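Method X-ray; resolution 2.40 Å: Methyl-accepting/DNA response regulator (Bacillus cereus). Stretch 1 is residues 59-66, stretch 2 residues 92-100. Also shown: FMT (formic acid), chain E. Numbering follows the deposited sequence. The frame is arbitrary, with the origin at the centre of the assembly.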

ATOM      1  N   ILE A  59       7.209  13.768 -11.427  1.00 58.38           N
ATOM      2  CA  ILE A  59       8.392  14.388 -12.023  1.00 58.40           C
ATOM      3  C   ILE A  59       8.035  15.637 -12.822  1.00 57.04           C
ATOM      4  O   ILE A  59       7.181  15.602 -13.673  1.00 57.12           O
ATOM      5  N   ARG A  60       8.693  16.745 -12.519  1.00 56.09           N
ATOM      6  CA  ARG A  60       8.758  17.881 -13.413  1.00 55.43           C
ATOM      7  C   ARG A  60       9.386  17.500 -14.760  1.00 55.43           C
ATOM      8  O   ARG A  60      10.550  17.117 -14.844  1.00 54.84           O
ATOM      9  N   CYS A  61       8.586  17.637 -15.821  1.00 55.76           N
ATOM     10  CA  CYS A  61       9.001  17.245 -17.158  1.00 55.48           C
ATOM     11  C   CYS A  61       8.977  18.376 -18.172  1.00 55.23           C
ATOM     12  O   CYS A  61       9.323  18.180 -19.324  1.00 55.26           O
ATOM     13  N   HIS A  62       8.609  19.567 -17.724  1.00 55.99           N
ATOM     14  CA  HIS A  62       8.390  20.716 -18.590  1.00 56.21           C
ATOM     15  C   HIS A  62       8.214  21.863 -17.616  1.00 56.71           C
ATOM     16  O   HIS A  62       7.754  21.629 -16.524  1.00 56.13           O
ATOM     17  N   ARG A  63       8.567  23.093 -18.003  1.00 58.44           N
ATOM     18  CA  ARG A  63       8.403  24.286 -17.144  1.00 59.37           C
ATOM     19  C   ARG A  63       6.971  24.513 -16.711  1.00 58.79           C
ATOM     20  O   ARG A  63       6.724  25.220 -15.745  1.00 59.46           O
ATOM     21  N   SER A  64       6.038  23.920 -17.432  1.00 58.15           N
ATOM     22  CA  SER A  64       4.605  24.074 -17.175  1.00 58.67           C
ATOM     23  C   SER A  64       3.889  22.786 -16.686  1.00 58.50           C
ATOM     24  O   SER A  64       2.687  22.835 -16.427  1.00 59.59           O
ATOM     25  N   PHE A  65       4.606  21.663 -16.532  1.00 58.22           N
ATOM     26  CA  PHE A  65       3.989  20.369 -16.165  1.00 58.03           C
ATOM     27  C   PHE A  65       4.744  19.584 -15.137  1.00 56.70           C
ATOM     28  O   PHE A  65       5.978  19.441 -15.221  1.00 56.67           O
ATOM     29  N   ILE A  66       3.989  19.047 -14.175  1.00 55.10           N
ATOM     30  CA  ILE A  66       4.437  17.923 -13.369  1.00 53.34           C
ATOM     31  C   ILE A  66       3.555  16.693 -13.720  1.00 53.38           C
ATOM     32  O   ILE A  66       2.330  16.770 -13.727  1.00 51.87           O
ATOM     33  N   ARG A  92      -2.225  13.795 -23.641  1.00 57.41           N
ATOM     34  CA  ARG A  92      -0.777  13.787 -23.854  1.00 57.56           C
ATOM     35  C   ARG A  92      -0.144  14.929 -23.104  1.00 56.61           C
ATOM     36  O   ARG A  92      -0.776  15.944 -22.839  1.00 55.30           O
ATOM     37  N   VAL A  93       1.116  14.739 -22.757  1.00 57.11           N
ATOM     38  CA  VAL A  93       1.877  15.733 -22.003  1.00 57.84           C
ATOM     39  C   VAL A  93       3.254  15.799 -22.611  1.00 58.17           C
ATOM     40  O   VAL A  93       3.860  14.752 -22.860  1.00 58.56           O
ATOM     41  N   PRO A  94       3.762  17.017 -22.883  1.00 58.02           N
ATOM     42  CA  PRO A  94       5.109  17.115 -23.388  1.00 57.04           C
ATOM     43  C   PRO A  94       6.242  17.082 -22.342  1.00 56.72           C
ATOM     44  O   PRO A  94       6.144  17.648 -21.273  1.00 55.21           O
ATOM     45  N   VAL A  95       7.351  16.443 -22.715  1.00 57.49           N
ATOM     46  CA  VAL A  95       8.618  16.605 -22.029  1.00 57.43           C
ATOM     47  C   VAL A  95       9.464  17.520 -22.926  1.00 57.84           C
ATOM     48  O   VAL A  95       9.805  17.158 -24.055  1.00 58.08           O
ATOM     49  N   SER A  96       9.785  18.714 -22.432  1.00 58.18           N
ATOM     50  CA  SER A  96      10.491  19.664 -23.218  1.00 57.67           C
ATOM     51  C   SER A  96      11.956  19.281 -23.355  1.00 59.98           C
ATOM     52  O   SER A  96      12.507  18.486 -22.568  1.00 61.04           O
ATOM     53  N   GLN A  97      12.581  19.835 -24.386  1.00 62.13           N
ATOM     54  CA  GLN A  97      14.002  19.702 -24.635  1.00 63.68           C
ATOM     55  C   GLN A  97      14.864  19.994 -23.426  1.00 63.20           C
ATOM     56  O   GLN A  97      15.912  19.394 -23.278  1.00 63.88           O
ATOM     57  N   SER A  98      14.434  20.921 -22.580  1.00 62.68           N
ATOM     58  CA  SER A  98      15.256  21.373 -21.508  1.00 62.54           C
ATOM     59  C   SER A  98      15.160  20.445 -20.275  1.00 62.49           C
ATOM     60  O   SER A  98      16.093  20.387 -19.455  1.00 63.19           O
ATOM     61  N   TYR A  99      14.062  19.698 -20.184  1.00 61.58           N
ATOM     62  CA  TYR A  99      13.864  18.669 -19.166  1.00 60.92           C
ATOM     63  C   TYR A  99      14.115  17.228 -19.641  1.00 60.08           C
ATOM     64  O   TYR A  99      14.116  16.292 -18.837  1.00 60.11           O
ATOM     65  N   ALA A 100      14.328  17.044 -20.931  1.00 59.50           N
ATOM     66  CA  ALA A 100      14.347  15.703 -21.491  1.00 59.34           C
ATOM     67  C   ALA A 100      15.445  14.806 -20.874  1.00 59.43           C
ATOM     68  O   ALA A 100      15.191  13.628 -20.638  1.00 58.27           O
TER

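Packing of the turn-bearing segment 59-66 against segment 92-100. Strands 59-62 and 92-95 cross at 82°; the two segments together bury 487 Å². At the apolar centre, C61 (chi1 p) sets SG 4.0 Å from V93 CG1 (chi1 t), while C61 CB lies 4.0 Å from CG2 of V95 (chi1 t). The CA-to-CB bond of V95 points away overall, yet this methyl still reaches C61. The CA-to-CB bond of F65 points toward the other segment; with chi1 m and chi2 90°, F65 CD2 comes to 3.8 Å from V93 CG1, so this one methyl serves both C61 and F65. P94 covers a face of the F65 ring: P94 CD stands 4.2 Å from the centroid of the F65 ring, only 22° off its normal, a CH-pi contact. P94 also meets H62 (chi1 t), with P94 CG 3.7 Å from H62 CD2; S96 CB lies 3.6 Å from H62 CD2.

The backbone fastens this core: S96 N donates to C61 O at 3.2 Å, and V95 CA adds a CA-H...O contact to C61 O, 3.2 Å. Y99 (chi1 m) is the residue most covered here; its CA-to-CB bond points toward the other segment, and a ring face lies over H62 N, with Y99 CG 3.7 Å from H62 N. R60 (chi1 t, chi2 p) packs R60 CG 3.4 Å from Y99 CE2, then curls back to the turn, where R60 NE donates to H62 O (3.1 Å) and R60 NH2 to R63 O (3.0 Å); Y99 OH sits over a guanidinium face. H62 ND1 accepts from S64 N (3.0 Å), bracing the type I turn from H62 to F65. At the polar edge, a formic acid, probably from the crystallisation liquor, bridges the segments: FMT O2 accepts from R63 N (2.9 Å) and S96 OG (2.5 Å; chi1 p).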

ATOM      1  CB  ILE A  59       9.203  13.375 -12.928  1.00 58.94           C
ATOM      2  CG1 ILE A  59      10.548  14.000 -13.365  1.00 59.95           C
ATOM      3  CG2 ILE A  59       8.424  13.002 -14.187  1.00 61.49           C
ATOM      4  CD1 ILE A  59      11.566  13.014 -13.913  1.00 59.51           C
ATOM      5  CB  ARG A  60       9.552  19.022 -12.787  1.00 55.35           C
ATOM      6  CG  ARG A  60       9.362  20.345 -13.505  1.00 54.80           C
ATOM      7  CD  ARG A  60       8.108  21.052 -13.054  1.00 54.03           C
ATOM      8  NE  ARG A  60       8.079  22.436 -13.519  1.00 54.40           N
ATOM      9  CZ  ARG A  60       8.571  23.489 -12.866  1.00 54.54           C
ATOM     10  NH1 ARG A  60       9.134  23.370 -11.673  1.00 53.75           N
ATOM     11  NH2 ARG A  60       8.447  24.698 -13.392  1.00 52.56           N
ATOM     12  CB  CYS A  61       8.128  16.083 -17.632  1.00 55.58           C
ATOM     13  SG  CYS A  61       6.409  16.462 -17.840  1.00 53.65           S
ATOM     14  CB  HIS A  62       7.109  20.461 -19.380  1.00 55.80           C
ATOM     15  CG  HIS A  62       6.827  21.450 -20.467  1.00 55.15           C
ATOM     16  ND1 HIS A  62       6.404  22.737 -20.214  1.00 55.71           N
ATOM     17  CD2 HIS A  62       6.821  21.311 -21.813  1.00 55.19           C
ATOM     18  CE1 HIS A  62       6.160  23.351 -21.355  1.00 57.18           C
ATOM     19  NE2 HIS A  62       6.393  22.508 -22.343  1.00 56.36           N
ATOM     20  CB  ARG A  63       8.953  25.569 -17.820  1.00 60.11           C
ATOM     21  CG  ARG A  63       8.204  26.038 -19.071  1.00 62.74           C
ATOM     22  CD  ARG A  63       8.587  27.480 -19.520  1.00 65.11           C
ATOM     23  NE  ARG A  63       7.330  28.145 -19.890  1.00 73.56           N
ATOM     24  CZ  ARG A  63       6.763  29.169 -19.247  1.00 75.10           C
ATOM     25  NH1 ARG A  63       7.358  29.780 -18.234  1.00 78.37           N
ATOM     26  NH2 ARG A  63       5.591  29.615 -19.656  1.00 74.99           N
ATOM     27  CB  SER A  64       3.936  24.581 -18.472  1.00 58.55           C
ATOM     28  OG  SER A  64       4.060  26.011 -18.596  1.00 60.29           O
ATOM     29  CB  PHE A  65       3.868  19.453 -17.383  1.00 59.19           C
ATOM     30  CG  PHE A  65       2.897  19.945 -18.403  1.00 60.22           C
ATOM     31  CD1 PHE A  65       3.315  20.788 -19.426  1.00 63.71           C
ATOM     32  CD2 PHE A  65       1.549  19.582 -18.329  1.00 60.70           C
ATOM     33  CE1 PHE A  65       2.364  21.295 -20.387  1.00 61.83           C
ATOM     34  CE2 PHE A  65       0.625  20.050 -19.261  1.00 62.73           C
ATOM     35  CZ  PHE A  65       1.039  20.909 -20.297  1.00 61.68           C
ATOM     36  CB  ILE A  66       4.381  18.195 -11.850  1.00 54.09           C
ATOM     37  CG1 ILE A  66       5.323  19.344 -11.452  1.00 50.40           C
ATOM     38  CG2 ILE A  66       4.675  16.863 -11.052  1.00 54.22           C
ATOM     39  CD1 ILE A  66       5.134  19.800 -10.073  1.00 50.41           C
ATOM     40  CB  ARG A  92      -0.372  13.797 -25.348  1.00 57.51           C
ATOM     41  CG  ARG A  92      -0.776  15.069 -26.123  1.00 58.70           C
ATOM     42  CD  ARG A  92      -0.476  14.979 -27.619  1.00 57.48           C
ATOM     43  NE  ARG A  92      -1.184  13.843 -28.199  1.00 59.27           N
ATOM     44  CZ  ARG A  92      -2.462  13.845 -28.588  1.00 57.86           C
ATOM     45  NH1 ARG A  92      -3.211  14.933 -28.500  1.00 59.25           N
ATOM     46  NH2 ARG A  92      -2.986  12.747 -29.097  1.00 52.87           N
ATOM     47  CB  VAL A  93       1.965  15.346 -20.495  1.00 58.64           C
ATOM     48  CG1 VAL A  93       2.871  16.320 -19.746  1.00 58.11           C
ATOM     49  CG2 VAL A  93       0.539  15.264 -19.857  1.00 55.82           C
ATOM     50  CB  PRO A  94       5.094  18.462 -24.107  1.00 56.88           C
ATOM     51  CG  PRO A  94       4.124  19.276 -23.375  1.00 56.55           C
ATOM     52  CD  PRO A  94       3.122  18.341 -22.772  1.00 58.06           C
ATOM     53  CB  VAL A  95       9.354  15.238 -21.751  1.00 57.16           C
ATOM     54  CG1 VAL A  95      10.530  15.458 -20.824  1.00 56.72           C
ATOM     55  CG2 VAL A  95       8.391  14.185 -21.186  1.00 55.41           C
ATOM     56  CB  SER A  96      10.343  21.047 -22.620  1.00 57.68           C
ATOM     57  OG  SER A  96      10.927  21.192 -21.344  1.00 54.88           O
ATOM     58  CB  GLN A  97      14.432  20.652 -25.754  1.00 63.98           C
ATOM     59  CG  GLN A  97      15.936  20.787 -25.972  1.00 65.68           C
ATOM     60  CD  GLN A  97      16.208  21.472 -27.304  1.00 69.25           C
ATOM     61  OE1 GLN A  97      16.959  20.962 -28.157  1.00 77.40           O
ATOM     62  NE2 GLN A  97      15.564  22.626 -27.508  1.00 77.67           N
ATOM     63  CB  SER A  98      14.960  22.844 -21.219  1.00 62.74           C
ATOM     64  OG  SER A  98      14.304  23.036 -19.999  1.00 66.44           O
ATOM     65  CB  TYR A  99      12.439  18.756 -18.640  1.00 60.45           C
ATOM     66  CG  TYR A  99      12.247  19.877 -17.665  1.00 61.16           C
ATOM     67  CD1 TYR A  99      12.027  21.174 -18.102  1.00 61.60           C
ATOM     68  CD2 TYR A  99      12.326  19.653 -16.306  1.00 59.09           C
ATOM     69  CE1 TYR A  99      11.843  22.182 -17.208  1.00 61.32           C
ATOM     70  CE2 TYR A  99      12.121  20.639 -15.441  1.00 59.27           C
ATOM     71  CZ  TYR A  99      11.875  21.891 -15.881  1.00 60.11           C
ATOM     72  OH  TYR A  99      11.723  22.886 -14.967  1.00 62.07           O
ATOM     73  CB  ALA A 100      14.425  15.763 -23.035  1.00 57.93           C
TER
HETATM   74  C   FMT E 304      10.820  24.459 -20.777  1.00 46.32           C
HETATM   75  O1  FMT E 304      11.453  24.399 -21.857  1.00 47.22           O
HETATM   76  O2  FMT E 304      10.456  23.407 -20.211  1.00 45.29           O